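Local coordinates for protein CysE, serine acetyltransferase (PDB 4HZC) that acts as a serine acetyltransferase of cysteine biosynthesis, probably transferring acetyl from acetyl-coenzyme A to L-serine, at residues A[179-184]-A[206-211]. Sequence-based numbering, arbitrary orientation.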
loop_
_atom_site.group_PDB
_atom_site.type_symbol
_atom_site.label_atom_id
_atom_site.label_comp_id
_atom_site.label_asym_id
_atom_site.label_seq_id
_atom_site.Cartn_x
_atom_site.Cartn_y
_atom_site.Cartn_z
ATOM N N VAL A 179 32.352 15.146 -12.600
ATOM C CA VAL A 179 31.652 16.226 -13.305
ATOM C C VAL A 179 31.283 15.807 -14.725
ATOM O O VAL A 179 32.114 15.222 -15.445
ATOM C CB VAL A 179 32.542 17.476 -13.354
ATOM C CG1 VAL A 179 31.831 18.682 -13.945
ATOM C CG2 VAL A 179 33.113 17.793 -11.980
ATOM N N VAL A 180 30.034 16.056 -15.112
ATOM C CA VAL A 180 29.554 15.758 -16.472
ATOM C C VAL A 180 29.033 17.063 -17.068
ATOM O O VAL A 180 28.127 17.654 -16.549
ATOM C CB VAL A 180 28.456 14.672 -16.487
ATOM C CG1 VAL A 180 27.871 14.497 -17.896
ATOM C CG2 VAL A 180 29.055 13.343 -15.989
ATOM N N GLU A 181 29.636 17.487 -18.177
ATOM C CA GLU A 181 29.295 18.753 -18.799
ATOM C C GLU A 181 28.084 18.534 -19.695
ATOM O O GLU A 181 27.471 17.484 -19.639
ATOM C CB GLU A 181 30.526 19.256 -19.573
ATOM C CG GLU A 181 31.628 19.686 -18.638
ATOM C CD GLU A 181 32.713 20.450 -19.380
ATOM O OE1 GLU A 181 32.698 20.497 -20.649
ATOM O OE2 GLU A 181 33.595 21.005 -18.693
ATOM N N ASP A 182 27.735 19.531 -20.520
ATOM C CA ASP A 182 26.498 19.480 -21.285
ATOM C C ASP A 182 26.539 18.532 -22.448
ATOM O O ASP A 182 27.613 18.181 -22.955
ATOM C CB ASP A 182 25.984 20.872 -21.730
ATOM C CG ASP A 182 25.791 21.838 -20.567
ATOM O OD1 ASP A 182 25.705 21.387 -19.402
ATOM O OD2 ASP A 182 25.746 23.063 -20.801
ATOM N N ASN A 183 25.336 18.135 -22.879
ATOM C CA ASN A 183 25.113 17.266 -24.041
ATOM C C ASN A 183 25.936 16.019 -24.070
ATOM O O ASN A 183 26.502 15.628 -25.119
ATOM C CB ASN A 183 25.283 18.059 -25.356
ATOM C CG ASN A 183 24.345 19.238 -25.421
ATOM O OD1 ASN A 183 23.140 19.098 -25.240
ATOM N ND2 ASN A 183 24.880 20.383 -25.635
ATOM N N VAL A 184 26.007 15.372 -22.931
ATOM C CA VAL A 184 26.686 14.068 -22.815
ATOM C C VAL A 184 25.651 12.926 -22.904
ATOM O O VAL A 184 24.496 13.141 -22.593
ATOM C CB VAL A 184 27.565 13.997 -21.534
ATOM C CG1 VAL A 184 28.131 12.594 -21.271
ATOM C CG2 VAL A 184 28.701 14.992 -21.628
ATOM N N ILE A 206 33.969 14.618 -17.391
ATOM C CA ILE A 206 33.518 14.298 -18.752
ATOM C C ILE A 206 33.134 15.626 -19.402
ATOM O O ILE A 206 32.191 16.274 -19.005
ATOM C CB ILE A 206 32.316 13.335 -18.723
ATOM C CG1 ILE A 206 32.626 12.089 -17.811
ATOM C CG2 ILE A 206 31.904 12.931 -20.124
ATOM C CD1 ILE A 206 33.699 11.198 -18.355
ATOM N N ARG A 207 33.874 16.008 -20.435
ATOM C CA ARG A 207 33.591 17.278 -21.101
ATOM C C ARG A 207 32.415 17.177 -22.096
ATOM O O ARG A 207 31.950 16.075 -22.414
ATOM C CB ARG A 207 34.880 17.798 -21.773
ATOM C CG ARG A 207 36.074 17.942 -20.834
ATOM C CD ARG A 207 35.841 19.011 -19.774
ATOM N NE ARG A 207 36.807 18.972 -18.666
ATOM C CZ ARG A 207 36.582 19.424 -17.417
ATOM N NH1 ARG A 207 35.423 19.977 -17.095
ATOM N NH2 ARG A 207 37.529 19.328 -16.478
ATOM N N GLN A 208 31.980 18.313 -22.670
ATOM C CA GLN A 208 30.776 18.284 -23.510
ATOM C C GLN A 208 30.813 17.423 -24.720
ATOM O O GLN A 208 31.823 17.320 -25.439
ATOM C CB GLN A 208 30.220 19.688 -23.888
ATOM C CG GLN A 208 31.141 20.621 -24.611
ATOM C CD GLN A 208 30.569 22.059 -24.700
ATOM O OE1 GLN A 208 29.658 22.457 -23.934
ATOM N NE2 GLN A 208 31.121 22.853 -25.625
ATOM N N GLY A 209 29.661 16.836 -24.986
ATOM C CA GLY A 209 29.423 16.094 -26.201
ATOM C C GLY A 209 30.011 14.709 -26.254
ATOM O O GLY A 209 29.925 14.054 -27.293
ATOM N N VAL A 210 30.599 14.253 -25.149
ATOM C CA VAL A 210 31.137 12.875 -25.049
ATOM C C VAL A 210 30.021 11.818 -25.113
ATOM O O VAL A 210 28.919 12.041 -24.635
ATOM C CB VAL A 210 31.981 12.724 -23.773
ATOM C CG1 VAL A 210 32.423 11.258 -23.509
ATOM C CG2 VAL A 210 33.211 13.574 -23.882
ATOM N N LEU A 211 30.315 10.694 -25.752
ATOM C CA LEU A 211 29.456 9.541 -25.763
ATOM C C LEU A 211 30.212 8.469 -24.993
ATOM O O LEU A 211 31.341 8.144 -25.346
ATOM C CB LEU A 211 29.205 9.102 -27.183
ATOM C CG LEU A 211 28.611 7.692 -27.388
ATOM C CD1 LEU A 211 27.190 7.544 -26.846
ATOM C CD2 LEU A 211 28.669 7.267 -28.871
HETATM O O HOH W 1 29.235 22.076 -20.953
#
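Val180 and Ile206 form a parallel bridge bounded by two backbone hydrogen bonds, Ile206 N to Val179 O (2.8 Å, nearly straight at 177°) and Glu181 N to Ile206 O (2.9 Å), and past it Gly209 N reaches Asp182 O at 3.2 Å. This last bond joins two corners, the one in 206-211 being a type II turn from Arg207 to Val210 with Gly209 at positive phi. In Glu181, CG anti to the carbonyl carbon (chi1 -70°) and an extended chain carry the carboxylate over Arg207 and the Gln208 N-H, where its two oxygens take different partners. OE2 makes a salt bridge with Arg207 NH1 at 2.6 Å, although the carboxylate and guanidinium planes are 57° apart, whereas OE1 takes a weak bond from Gln208 N. A water links Asp182 N with Gln208 OE1. On the inward side, Val184 CG1 packs on Ile206 CG2 at 4.0 Å, and Val184 CG2 rests against Arg207 O at 3.5 Å. These are successive coils of the left-handed beta-helix, stacked strand on strand and corner on corner. Strand 179-180 lies between 159-160 and 205-206; Leu192 of strand 191-193 touches both Val180 and Ile206 in the interior, and Val224 of strand 223-224 continues the stack beyond Ile206.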